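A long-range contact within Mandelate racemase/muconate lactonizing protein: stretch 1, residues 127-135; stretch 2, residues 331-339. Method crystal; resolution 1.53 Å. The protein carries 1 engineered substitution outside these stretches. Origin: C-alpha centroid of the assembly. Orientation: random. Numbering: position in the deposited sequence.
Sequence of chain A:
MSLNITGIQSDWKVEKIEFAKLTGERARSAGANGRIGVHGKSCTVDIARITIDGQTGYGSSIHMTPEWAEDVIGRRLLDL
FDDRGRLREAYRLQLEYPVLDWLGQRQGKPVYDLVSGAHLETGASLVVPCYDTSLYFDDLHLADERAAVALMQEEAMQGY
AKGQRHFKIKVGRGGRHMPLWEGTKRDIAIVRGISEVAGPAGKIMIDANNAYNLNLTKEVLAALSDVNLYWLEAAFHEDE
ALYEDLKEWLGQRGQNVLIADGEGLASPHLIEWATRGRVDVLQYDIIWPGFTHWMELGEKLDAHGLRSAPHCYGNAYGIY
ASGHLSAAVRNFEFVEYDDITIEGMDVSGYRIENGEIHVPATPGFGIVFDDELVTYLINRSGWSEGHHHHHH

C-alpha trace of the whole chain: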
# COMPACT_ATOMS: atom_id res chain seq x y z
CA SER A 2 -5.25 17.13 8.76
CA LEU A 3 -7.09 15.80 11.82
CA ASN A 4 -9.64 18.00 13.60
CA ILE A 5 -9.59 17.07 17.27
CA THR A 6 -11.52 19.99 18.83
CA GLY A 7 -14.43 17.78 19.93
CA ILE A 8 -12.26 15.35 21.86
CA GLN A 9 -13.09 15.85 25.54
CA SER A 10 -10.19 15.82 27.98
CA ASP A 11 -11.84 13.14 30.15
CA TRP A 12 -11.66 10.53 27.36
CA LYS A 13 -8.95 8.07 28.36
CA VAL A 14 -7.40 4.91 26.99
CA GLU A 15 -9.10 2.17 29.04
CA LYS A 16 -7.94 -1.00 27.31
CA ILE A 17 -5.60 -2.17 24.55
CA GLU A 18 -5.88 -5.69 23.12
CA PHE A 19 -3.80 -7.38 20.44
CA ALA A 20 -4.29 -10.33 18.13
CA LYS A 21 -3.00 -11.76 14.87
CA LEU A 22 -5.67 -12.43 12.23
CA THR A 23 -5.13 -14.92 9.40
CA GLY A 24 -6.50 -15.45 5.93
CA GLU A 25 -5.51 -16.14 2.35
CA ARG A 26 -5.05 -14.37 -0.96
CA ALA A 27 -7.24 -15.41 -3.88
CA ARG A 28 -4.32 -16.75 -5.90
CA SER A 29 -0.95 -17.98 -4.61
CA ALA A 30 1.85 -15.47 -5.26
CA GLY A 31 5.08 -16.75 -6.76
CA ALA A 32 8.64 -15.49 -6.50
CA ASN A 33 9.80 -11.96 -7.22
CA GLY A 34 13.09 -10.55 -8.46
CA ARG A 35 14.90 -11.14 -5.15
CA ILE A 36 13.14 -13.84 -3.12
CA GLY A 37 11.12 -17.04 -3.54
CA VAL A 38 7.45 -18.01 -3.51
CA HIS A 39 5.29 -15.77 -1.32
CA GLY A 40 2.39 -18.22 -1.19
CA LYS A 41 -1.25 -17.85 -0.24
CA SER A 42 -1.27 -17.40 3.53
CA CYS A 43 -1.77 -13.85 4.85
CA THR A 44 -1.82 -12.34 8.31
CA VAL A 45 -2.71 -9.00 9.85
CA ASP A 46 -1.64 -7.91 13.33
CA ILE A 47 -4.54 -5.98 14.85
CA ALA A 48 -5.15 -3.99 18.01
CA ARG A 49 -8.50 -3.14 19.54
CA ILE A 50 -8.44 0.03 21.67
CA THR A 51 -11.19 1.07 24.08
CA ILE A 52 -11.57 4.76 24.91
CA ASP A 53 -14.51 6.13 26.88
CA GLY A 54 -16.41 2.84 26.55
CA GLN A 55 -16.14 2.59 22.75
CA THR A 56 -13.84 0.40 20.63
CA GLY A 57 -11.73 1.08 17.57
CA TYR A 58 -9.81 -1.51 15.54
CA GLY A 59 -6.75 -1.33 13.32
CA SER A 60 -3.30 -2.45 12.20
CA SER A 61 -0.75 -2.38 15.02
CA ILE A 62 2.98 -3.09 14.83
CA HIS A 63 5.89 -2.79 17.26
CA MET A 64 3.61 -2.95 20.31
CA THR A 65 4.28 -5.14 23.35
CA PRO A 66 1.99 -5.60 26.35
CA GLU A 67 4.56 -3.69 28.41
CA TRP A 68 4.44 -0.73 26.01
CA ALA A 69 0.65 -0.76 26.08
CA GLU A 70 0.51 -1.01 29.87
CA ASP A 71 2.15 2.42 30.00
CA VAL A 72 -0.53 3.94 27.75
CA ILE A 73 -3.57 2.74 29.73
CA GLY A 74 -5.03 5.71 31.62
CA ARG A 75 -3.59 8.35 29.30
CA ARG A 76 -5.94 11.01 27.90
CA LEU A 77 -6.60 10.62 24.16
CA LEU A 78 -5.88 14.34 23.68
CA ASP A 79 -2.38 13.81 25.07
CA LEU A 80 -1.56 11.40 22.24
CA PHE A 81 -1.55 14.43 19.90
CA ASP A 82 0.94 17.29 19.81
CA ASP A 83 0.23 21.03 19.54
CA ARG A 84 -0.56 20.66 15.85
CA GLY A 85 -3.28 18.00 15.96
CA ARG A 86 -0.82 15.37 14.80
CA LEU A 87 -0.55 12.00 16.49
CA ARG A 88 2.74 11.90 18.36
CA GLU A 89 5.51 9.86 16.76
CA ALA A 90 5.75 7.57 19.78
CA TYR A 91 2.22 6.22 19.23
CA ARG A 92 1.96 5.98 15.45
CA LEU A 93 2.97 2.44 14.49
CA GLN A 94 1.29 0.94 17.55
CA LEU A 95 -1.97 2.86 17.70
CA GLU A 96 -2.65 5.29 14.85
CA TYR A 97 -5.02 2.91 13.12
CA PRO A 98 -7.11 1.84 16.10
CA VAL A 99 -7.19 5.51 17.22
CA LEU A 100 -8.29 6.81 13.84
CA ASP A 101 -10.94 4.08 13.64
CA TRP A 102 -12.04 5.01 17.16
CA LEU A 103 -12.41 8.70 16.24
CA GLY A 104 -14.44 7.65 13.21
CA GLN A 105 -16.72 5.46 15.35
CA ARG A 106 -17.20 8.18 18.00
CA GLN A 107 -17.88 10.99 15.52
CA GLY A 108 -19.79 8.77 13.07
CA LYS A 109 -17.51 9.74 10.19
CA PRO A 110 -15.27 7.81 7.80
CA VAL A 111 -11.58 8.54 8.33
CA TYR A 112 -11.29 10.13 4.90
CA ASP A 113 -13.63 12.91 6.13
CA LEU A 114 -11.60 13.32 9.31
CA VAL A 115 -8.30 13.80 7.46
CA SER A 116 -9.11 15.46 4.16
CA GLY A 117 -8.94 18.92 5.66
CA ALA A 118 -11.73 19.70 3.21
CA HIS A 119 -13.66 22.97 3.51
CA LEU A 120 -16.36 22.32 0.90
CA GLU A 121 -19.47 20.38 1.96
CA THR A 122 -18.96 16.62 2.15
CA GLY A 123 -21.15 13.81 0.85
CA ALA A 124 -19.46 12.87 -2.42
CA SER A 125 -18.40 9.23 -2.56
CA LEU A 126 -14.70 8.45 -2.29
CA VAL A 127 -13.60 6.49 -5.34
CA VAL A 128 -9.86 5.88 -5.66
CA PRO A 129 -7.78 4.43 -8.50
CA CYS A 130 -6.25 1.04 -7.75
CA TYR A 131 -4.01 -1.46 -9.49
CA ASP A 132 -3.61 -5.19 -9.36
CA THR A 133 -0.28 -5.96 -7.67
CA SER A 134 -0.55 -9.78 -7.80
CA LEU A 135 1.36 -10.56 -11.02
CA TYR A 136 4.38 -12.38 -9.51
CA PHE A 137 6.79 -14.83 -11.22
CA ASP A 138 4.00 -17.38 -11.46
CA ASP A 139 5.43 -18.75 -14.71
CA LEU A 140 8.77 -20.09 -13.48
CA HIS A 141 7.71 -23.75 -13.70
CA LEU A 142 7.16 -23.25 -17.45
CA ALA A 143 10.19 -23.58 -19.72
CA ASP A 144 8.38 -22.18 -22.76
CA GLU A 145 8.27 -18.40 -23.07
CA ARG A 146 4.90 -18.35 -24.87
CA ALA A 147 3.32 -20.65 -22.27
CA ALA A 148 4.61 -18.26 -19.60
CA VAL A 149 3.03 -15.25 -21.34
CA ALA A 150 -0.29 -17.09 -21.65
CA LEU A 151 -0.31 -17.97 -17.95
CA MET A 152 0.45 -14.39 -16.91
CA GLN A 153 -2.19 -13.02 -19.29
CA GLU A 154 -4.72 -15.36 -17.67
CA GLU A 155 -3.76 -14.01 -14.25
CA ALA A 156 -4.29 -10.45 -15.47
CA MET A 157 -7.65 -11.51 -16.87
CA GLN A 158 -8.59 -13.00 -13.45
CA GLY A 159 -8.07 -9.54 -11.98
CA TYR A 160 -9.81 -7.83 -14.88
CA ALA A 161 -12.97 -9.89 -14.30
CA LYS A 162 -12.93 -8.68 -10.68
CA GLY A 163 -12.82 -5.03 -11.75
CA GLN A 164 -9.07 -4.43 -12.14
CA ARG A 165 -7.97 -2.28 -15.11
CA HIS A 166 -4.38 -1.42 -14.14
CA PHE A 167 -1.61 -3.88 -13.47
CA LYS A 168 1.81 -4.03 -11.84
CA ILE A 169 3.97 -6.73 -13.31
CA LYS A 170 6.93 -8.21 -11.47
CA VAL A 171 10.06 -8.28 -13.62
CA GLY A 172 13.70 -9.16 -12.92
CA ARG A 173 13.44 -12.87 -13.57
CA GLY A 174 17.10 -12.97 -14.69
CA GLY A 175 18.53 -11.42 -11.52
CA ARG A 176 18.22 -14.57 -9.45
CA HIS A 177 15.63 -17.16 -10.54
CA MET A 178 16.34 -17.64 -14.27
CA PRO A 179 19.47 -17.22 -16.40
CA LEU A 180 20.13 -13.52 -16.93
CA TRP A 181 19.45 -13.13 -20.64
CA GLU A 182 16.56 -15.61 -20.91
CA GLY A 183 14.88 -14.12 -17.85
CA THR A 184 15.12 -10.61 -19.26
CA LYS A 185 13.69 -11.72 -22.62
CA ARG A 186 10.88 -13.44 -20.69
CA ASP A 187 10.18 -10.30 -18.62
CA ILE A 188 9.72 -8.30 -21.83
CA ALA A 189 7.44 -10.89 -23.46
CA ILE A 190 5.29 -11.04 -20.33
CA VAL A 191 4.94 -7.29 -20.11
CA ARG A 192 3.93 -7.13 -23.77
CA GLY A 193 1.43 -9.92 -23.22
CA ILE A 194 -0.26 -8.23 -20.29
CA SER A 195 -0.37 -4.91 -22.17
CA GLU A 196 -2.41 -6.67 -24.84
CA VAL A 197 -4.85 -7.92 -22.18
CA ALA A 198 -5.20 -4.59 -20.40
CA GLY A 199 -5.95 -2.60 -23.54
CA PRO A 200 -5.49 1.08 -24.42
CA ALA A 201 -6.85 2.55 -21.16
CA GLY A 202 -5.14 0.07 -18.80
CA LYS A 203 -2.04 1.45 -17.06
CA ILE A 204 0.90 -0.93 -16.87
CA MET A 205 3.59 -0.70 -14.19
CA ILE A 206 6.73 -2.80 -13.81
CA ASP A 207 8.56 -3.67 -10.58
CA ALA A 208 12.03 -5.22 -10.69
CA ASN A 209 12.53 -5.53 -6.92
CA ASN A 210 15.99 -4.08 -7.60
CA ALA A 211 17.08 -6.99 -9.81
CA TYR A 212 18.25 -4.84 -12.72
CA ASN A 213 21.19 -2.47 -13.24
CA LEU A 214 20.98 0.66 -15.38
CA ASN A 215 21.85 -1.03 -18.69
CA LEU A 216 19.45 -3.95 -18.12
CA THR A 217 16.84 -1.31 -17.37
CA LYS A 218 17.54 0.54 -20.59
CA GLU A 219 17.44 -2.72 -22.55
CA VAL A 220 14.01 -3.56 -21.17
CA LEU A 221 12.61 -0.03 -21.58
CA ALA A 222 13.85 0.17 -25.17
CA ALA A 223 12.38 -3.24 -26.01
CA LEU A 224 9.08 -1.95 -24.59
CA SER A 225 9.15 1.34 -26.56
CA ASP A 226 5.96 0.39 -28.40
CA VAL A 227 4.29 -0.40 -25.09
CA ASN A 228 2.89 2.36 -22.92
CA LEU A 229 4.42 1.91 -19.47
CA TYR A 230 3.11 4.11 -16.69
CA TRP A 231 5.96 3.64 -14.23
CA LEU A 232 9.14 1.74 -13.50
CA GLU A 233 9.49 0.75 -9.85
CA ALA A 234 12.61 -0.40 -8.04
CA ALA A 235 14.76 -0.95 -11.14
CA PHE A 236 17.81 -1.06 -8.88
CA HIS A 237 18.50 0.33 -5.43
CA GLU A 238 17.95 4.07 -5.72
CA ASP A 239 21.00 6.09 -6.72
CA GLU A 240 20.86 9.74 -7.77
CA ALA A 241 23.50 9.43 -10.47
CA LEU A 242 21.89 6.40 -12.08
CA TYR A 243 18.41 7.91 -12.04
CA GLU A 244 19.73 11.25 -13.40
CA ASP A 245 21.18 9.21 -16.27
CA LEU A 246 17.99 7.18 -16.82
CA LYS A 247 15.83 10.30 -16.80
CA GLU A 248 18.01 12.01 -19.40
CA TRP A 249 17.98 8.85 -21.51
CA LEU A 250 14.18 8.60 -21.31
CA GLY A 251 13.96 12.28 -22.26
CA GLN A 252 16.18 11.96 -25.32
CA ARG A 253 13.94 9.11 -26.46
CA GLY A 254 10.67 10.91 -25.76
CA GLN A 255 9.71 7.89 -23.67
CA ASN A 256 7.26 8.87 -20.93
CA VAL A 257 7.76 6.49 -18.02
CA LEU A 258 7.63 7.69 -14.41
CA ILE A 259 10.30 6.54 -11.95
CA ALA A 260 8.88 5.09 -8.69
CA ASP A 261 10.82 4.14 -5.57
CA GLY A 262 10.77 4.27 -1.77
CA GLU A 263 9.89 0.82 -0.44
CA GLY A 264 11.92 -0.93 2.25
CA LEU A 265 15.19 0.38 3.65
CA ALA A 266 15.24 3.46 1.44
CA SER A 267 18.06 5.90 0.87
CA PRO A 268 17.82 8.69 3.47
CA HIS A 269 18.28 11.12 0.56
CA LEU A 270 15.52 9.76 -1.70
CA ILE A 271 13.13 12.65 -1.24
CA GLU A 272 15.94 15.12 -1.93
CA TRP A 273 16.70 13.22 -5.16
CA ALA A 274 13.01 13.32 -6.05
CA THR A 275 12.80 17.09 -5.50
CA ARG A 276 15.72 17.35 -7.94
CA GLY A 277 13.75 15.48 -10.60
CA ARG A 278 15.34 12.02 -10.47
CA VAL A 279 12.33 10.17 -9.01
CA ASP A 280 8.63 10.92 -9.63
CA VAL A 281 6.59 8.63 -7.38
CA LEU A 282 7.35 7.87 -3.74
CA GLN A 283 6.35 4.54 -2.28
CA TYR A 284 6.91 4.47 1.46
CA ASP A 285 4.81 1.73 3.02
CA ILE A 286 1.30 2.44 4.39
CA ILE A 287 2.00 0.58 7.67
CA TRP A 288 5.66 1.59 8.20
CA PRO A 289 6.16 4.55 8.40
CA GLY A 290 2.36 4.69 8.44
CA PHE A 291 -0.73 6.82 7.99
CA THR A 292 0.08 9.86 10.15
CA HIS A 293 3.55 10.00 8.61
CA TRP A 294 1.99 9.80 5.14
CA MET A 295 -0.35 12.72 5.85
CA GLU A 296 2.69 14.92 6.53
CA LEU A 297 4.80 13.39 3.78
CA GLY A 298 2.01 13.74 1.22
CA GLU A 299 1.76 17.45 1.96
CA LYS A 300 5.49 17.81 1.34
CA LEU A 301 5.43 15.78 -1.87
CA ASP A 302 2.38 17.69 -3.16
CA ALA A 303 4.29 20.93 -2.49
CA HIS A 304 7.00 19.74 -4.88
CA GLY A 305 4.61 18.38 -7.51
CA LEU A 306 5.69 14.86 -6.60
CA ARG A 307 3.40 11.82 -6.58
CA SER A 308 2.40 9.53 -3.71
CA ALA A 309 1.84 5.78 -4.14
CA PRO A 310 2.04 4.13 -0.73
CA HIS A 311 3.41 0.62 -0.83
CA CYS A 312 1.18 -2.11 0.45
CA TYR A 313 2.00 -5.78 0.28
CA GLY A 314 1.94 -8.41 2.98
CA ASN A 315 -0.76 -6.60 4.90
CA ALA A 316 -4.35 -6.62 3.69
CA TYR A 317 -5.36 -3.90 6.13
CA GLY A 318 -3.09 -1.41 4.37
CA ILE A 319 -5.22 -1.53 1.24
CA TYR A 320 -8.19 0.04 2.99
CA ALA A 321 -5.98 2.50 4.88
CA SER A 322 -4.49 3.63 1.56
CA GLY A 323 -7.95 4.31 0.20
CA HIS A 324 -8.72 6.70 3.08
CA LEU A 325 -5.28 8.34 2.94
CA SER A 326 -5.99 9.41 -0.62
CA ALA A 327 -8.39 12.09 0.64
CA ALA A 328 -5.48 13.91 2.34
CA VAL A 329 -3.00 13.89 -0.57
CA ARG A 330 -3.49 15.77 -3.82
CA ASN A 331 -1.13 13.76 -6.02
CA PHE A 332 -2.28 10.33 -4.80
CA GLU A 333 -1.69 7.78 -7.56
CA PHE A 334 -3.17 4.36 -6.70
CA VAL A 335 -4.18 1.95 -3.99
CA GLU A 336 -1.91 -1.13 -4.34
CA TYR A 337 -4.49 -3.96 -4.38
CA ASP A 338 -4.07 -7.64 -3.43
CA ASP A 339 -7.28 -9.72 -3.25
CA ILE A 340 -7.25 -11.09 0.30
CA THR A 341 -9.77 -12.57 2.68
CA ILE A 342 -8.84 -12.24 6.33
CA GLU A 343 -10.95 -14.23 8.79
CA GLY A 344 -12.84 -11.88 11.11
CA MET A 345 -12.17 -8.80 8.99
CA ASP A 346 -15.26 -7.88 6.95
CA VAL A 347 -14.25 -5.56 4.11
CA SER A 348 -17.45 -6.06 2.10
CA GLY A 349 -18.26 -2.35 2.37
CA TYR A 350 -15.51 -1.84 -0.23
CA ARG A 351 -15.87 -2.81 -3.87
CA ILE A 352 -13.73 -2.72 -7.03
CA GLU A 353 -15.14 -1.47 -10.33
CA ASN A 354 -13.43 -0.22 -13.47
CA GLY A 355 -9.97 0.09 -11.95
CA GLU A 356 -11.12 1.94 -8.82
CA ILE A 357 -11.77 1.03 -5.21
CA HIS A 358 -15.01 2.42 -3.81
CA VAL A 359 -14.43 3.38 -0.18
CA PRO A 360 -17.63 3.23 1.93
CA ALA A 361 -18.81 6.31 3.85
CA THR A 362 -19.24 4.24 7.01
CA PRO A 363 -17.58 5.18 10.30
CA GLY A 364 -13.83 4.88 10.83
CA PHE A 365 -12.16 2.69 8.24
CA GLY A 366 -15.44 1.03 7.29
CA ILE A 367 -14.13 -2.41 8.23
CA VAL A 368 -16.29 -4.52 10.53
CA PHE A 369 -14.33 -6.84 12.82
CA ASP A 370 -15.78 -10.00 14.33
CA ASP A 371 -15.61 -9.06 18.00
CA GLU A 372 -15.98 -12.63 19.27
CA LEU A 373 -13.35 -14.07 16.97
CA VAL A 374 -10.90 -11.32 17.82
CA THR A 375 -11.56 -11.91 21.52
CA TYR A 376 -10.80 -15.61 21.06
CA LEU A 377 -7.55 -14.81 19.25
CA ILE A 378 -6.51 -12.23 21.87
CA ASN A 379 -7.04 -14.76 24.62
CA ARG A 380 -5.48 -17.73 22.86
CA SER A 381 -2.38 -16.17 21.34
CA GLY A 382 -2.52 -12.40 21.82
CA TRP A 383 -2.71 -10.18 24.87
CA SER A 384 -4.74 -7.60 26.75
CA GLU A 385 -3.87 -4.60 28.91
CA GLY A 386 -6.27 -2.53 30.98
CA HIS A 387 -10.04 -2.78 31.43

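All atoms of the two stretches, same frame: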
# COMPACT_ATOMS: atom_id res chain seq x y z
N VAL A 127 -13.94 7.53 -4.37
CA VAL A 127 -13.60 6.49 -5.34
C VAL A 127 -12.14 6.73 -5.72
O VAL A 127 -11.78 7.82 -6.14
CB VAL A 127 -14.52 6.59 -6.60
CG1 VAL A 127 -14.17 5.51 -7.61
CG2 VAL A 127 -16.00 6.49 -6.19
N VAL A 128 -11.30 5.70 -5.58
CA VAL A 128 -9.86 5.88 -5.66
C VAL A 128 -9.27 4.90 -6.67
O VAL A 128 -9.59 3.72 -6.65
CB VAL A 128 -9.21 5.60 -4.26
CG1 VAL A 128 -7.75 5.99 -4.24
CG2 VAL A 128 -9.95 6.36 -3.16
N PRO A 129 -8.40 5.38 -7.57
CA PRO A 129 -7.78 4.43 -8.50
C PRO A 129 -7.03 3.32 -7.77
O PRO A 129 -6.42 3.57 -6.74
CB PRO A 129 -6.78 5.30 -9.28
CG PRO A 129 -7.35 6.69 -9.17
CD PRO A 129 -7.95 6.76 -7.80
N CYS A 130 -7.07 2.10 -8.30
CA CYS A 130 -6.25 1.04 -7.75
C CYS A 130 -5.60 0.27 -8.88
O CYS A 130 -5.96 0.42 -10.05
CB CYS A 130 -7.07 0.07 -6.91
SG CYS A 130 -8.46 -0.77 -7.77
N TYR A 131 -4.63 -0.57 -8.52
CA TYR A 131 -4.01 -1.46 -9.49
C TYR A 131 -3.78 -2.82 -8.88
O TYR A 131 -3.69 -2.98 -7.67
CB TYR A 131 -2.68 -0.89 -10.05
CG TYR A 131 -1.50 -0.82 -9.08
CD1 TYR A 131 -0.77 -1.97 -8.75
CD2 TYR A 131 -1.09 0.39 -8.54
CE1 TYR A 131 0.31 -1.91 -7.90
CE2 TYR A 131 0.00 0.46 -7.69
CZ TYR A 131 0.69 -0.69 -7.36
OH TYR A 131 1.77 -0.64 -6.52
N ASP A 132 -3.74 -3.81 -9.76
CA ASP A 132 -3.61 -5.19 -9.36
C ASP A 132 -2.13 -5.50 -9.20
O ASP A 132 -1.39 -5.52 -10.18
CB ASP A 132 -4.22 -6.06 -10.47
CG ASP A 132 -4.18 -7.53 -10.16
OD1 ASP A 132 -3.56 -7.93 -9.16
OD2 ASP A 132 -4.76 -8.31 -10.95
N THR A 133 -1.71 -5.75 -7.96
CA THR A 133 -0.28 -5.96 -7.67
C THR A 133 0.16 -7.44 -7.66
O THR A 133 1.31 -7.74 -7.33
CB THR A 133 0.07 -5.30 -6.31
OG1 THR A 133 1.48 -5.07 -6.22
CG2 THR A 133 -0.39 -6.18 -5.15
N SER A 134 -0.73 -8.35 -8.07
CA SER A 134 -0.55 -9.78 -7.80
C SER A 134 0.18 -10.56 -8.90
O SER A 134 0.20 -11.79 -8.84
CB SER A 134 -1.92 -10.45 -7.55
OG SER A 134 -2.72 -10.46 -8.73
N LEU A 135 0.74 -9.88 -9.88
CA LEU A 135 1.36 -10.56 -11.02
C LEU A 135 2.84 -10.90 -10.75
O LEU A 135 3.74 -10.25 -11.28
CB LEU A 135 1.16 -9.74 -12.29
CG LEU A 135 -0.31 -9.49 -12.67
CD1 LEU A 135 -0.44 -8.55 -13.89
CD2 LEU A 135 -1.00 -10.81 -12.95
N ASN A 331 -1.71 14.56 -4.95
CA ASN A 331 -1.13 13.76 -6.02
C ASN A 331 -1.08 12.27 -5.66
O ASN A 331 -0.08 11.61 -5.84
CB ASN A 331 0.27 14.28 -6.37
CG ASN A 331 0.26 15.67 -6.98
OD1 ASN A 331 -0.73 16.12 -7.54
ND2 ASN A 331 1.40 16.36 -6.88
N PHE A 332 -2.20 11.74 -5.18
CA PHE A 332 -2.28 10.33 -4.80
C PHE A 332 -2.51 9.54 -6.08
O PHE A 332 -3.45 9.82 -6.84
CB PHE A 332 -3.46 10.10 -3.84
CG PHE A 332 -3.53 8.71 -3.32
CD1 PHE A 332 -4.21 7.73 -4.02
CD2 PHE A 332 -2.90 8.37 -2.14
CE1 PHE A 332 -4.26 6.43 -3.55
CE2 PHE A 332 -2.95 7.07 -1.66
CZ PHE A 332 -3.65 6.11 -2.37
N GLU A 333 -1.66 8.54 -6.32
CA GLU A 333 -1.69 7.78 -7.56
C GLU A 333 -2.68 6.60 -7.54
O GLU A 333 -3.64 6.58 -8.31
CB GLU A 333 -0.27 7.28 -7.89
CG GLU A 333 0.66 8.40 -8.30
CD GLU A 333 0.39 8.88 -9.70
OE1 GLU A 333 0.26 8.05 -10.62
OE2 GLU A 333 0.30 10.11 -9.88
N PHE A 334 -2.41 5.61 -6.69
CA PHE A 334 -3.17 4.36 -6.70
C PHE A 334 -3.15 3.69 -5.34
O PHE A 334 -2.16 3.80 -4.62
CB PHE A 334 -2.52 3.32 -7.62
CG PHE A 334 -2.61 3.61 -9.08
CD1 PHE A 334 -3.75 3.27 -9.79
CD2 PHE A 334 -1.51 4.10 -9.76
CE1 PHE A 334 -3.83 3.50 -11.14
CE2 PHE A 334 -1.59 4.34 -11.12
CZ PHE A 334 -2.75 4.03 -11.81
N VAL A 335 -4.21 2.96 -5.03
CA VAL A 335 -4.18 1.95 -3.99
C VAL A 335 -3.56 0.67 -4.58
O VAL A 335 -3.99 0.17 -5.61
CB VAL A 335 -5.62 1.68 -3.50
CG1 VAL A 335 -5.65 0.46 -2.57
CG2 VAL A 335 -6.16 2.90 -2.79
N GLU A 336 -2.52 0.13 -3.92
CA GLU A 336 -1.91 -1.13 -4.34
C GLU A 336 -2.77 -2.29 -3.83
O GLU A 336 -2.82 -2.54 -2.62
CB GLU A 336 -0.47 -1.22 -3.80
CG GLU A 336 0.24 -2.49 -4.20
CD GLU A 336 1.74 -2.46 -3.99
OE1 GLU A 336 2.26 -1.55 -3.30
OE2 GLU A 336 2.41 -3.39 -4.51
N TYR A 337 -3.44 -2.99 -4.75
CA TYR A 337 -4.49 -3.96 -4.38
C TYR A 337 -4.08 -5.43 -4.55
O TYR A 337 -3.66 -5.83 -5.64
CB TYR A 337 -5.78 -3.70 -5.16
CG TYR A 337 -6.94 -4.49 -4.65
CD1 TYR A 337 -7.25 -5.74 -5.18
CD2 TYR A 337 -7.72 -4.02 -3.59
CE1 TYR A 337 -8.31 -6.48 -4.70
CE2 TYR A 337 -8.79 -4.76 -3.11
CZ TYR A 337 -9.07 -5.99 -3.67
OH TYR A 337 -10.13 -6.74 -3.19
N ASP A 338 -4.23 -6.19 -3.46
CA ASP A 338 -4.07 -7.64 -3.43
C ASP A 338 -5.41 -8.18 -2.92
O ASP A 338 -5.94 -7.70 -1.93
CB ASP A 338 -2.94 -7.99 -2.45
CG ASP A 338 -2.33 -9.36 -2.68
OD1 ASP A 338 -2.57 -9.98 -3.75
OD2 ASP A 338 -1.57 -9.81 -1.78
N ASP A 339 -5.98 -9.18 -3.62
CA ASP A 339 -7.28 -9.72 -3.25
C ASP A 339 -7.13 -10.73 -2.11
O ASP A 339 -6.69 -11.86 -2.31
CB ASP A 339 -7.92 -10.40 -4.46
CG ASP A 339 -9.35 -10.83 -4.21
OD1 ASP A 339 -9.82 -10.82 -3.05
OD2 ASP A 339 -10.03 -11.21 -5.18
O HOH W 1 -5.03 -8.31 -6.86

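Two segments whose touching residues are at least 203 apart in sequence meet here as neighbouring parallel strands. Cys 130 pairs with Val 335, Tyr 131 with Glu 336 and Asp 132 with Tyr 337. Four backbone hydrogen bonds hold the register. Val 335 N donates to Pro 129 O (2.9 Å), and Tyr 131 N donates to Val 335 O (3.1 Å). Tyr 337 N donates to Tyr 131 O (2.9 Å), and Thr 133 N donates to Tyr 337 O (3.0 Å). The bonds alternate in direction along the pair, as parallel strands require.

Tyr 131 has the largest area covered by the other stretch, 96 Å². Its chi1 is p, and the end of its side chain comes nearer to the second stretch. Glu 336 CA lies over one face of the ring, 4.2 Å from the centroid, in a CH-pi contact. The ring edge meets Phe 334. Tyr 131 CD2 is 3.4 Å from Phe 334 CB, and the two rings form an offset edge-to-face pair with planes at 79°. Phe 334, with 74 Å² covered, also packs against proline: its CD1 is 3.7 Å from Pro 129 CB.

Tyr 131 OH lies near the Glu 336 carboxylate, 3.1 Å from Glu 336 CD, but the angles are too poor for a hydrogen bond. The carboxylate instead accepts a short one from threonine, with Thr 133 OG1 2.6 Å from Glu 336 OE2.

Tyr 337 and Cys 130 point to the other face of the sheet, with Val 335 and Asp 132. Tyr 337 has 65 Å² covered, although the end of its side chain leads away. Its carbonyl takes a second donor: a water bridges Tyr 337 O (3.1 Å from the water O) and Asp 132 OD1 (2.8 Å from the same atom). At the start of the pairing, before the Cys 130 bridge, Val 128 CG1 packs 3.8 Å from Val 335 CG2 and 3.6 Å from Phe 332 CE1.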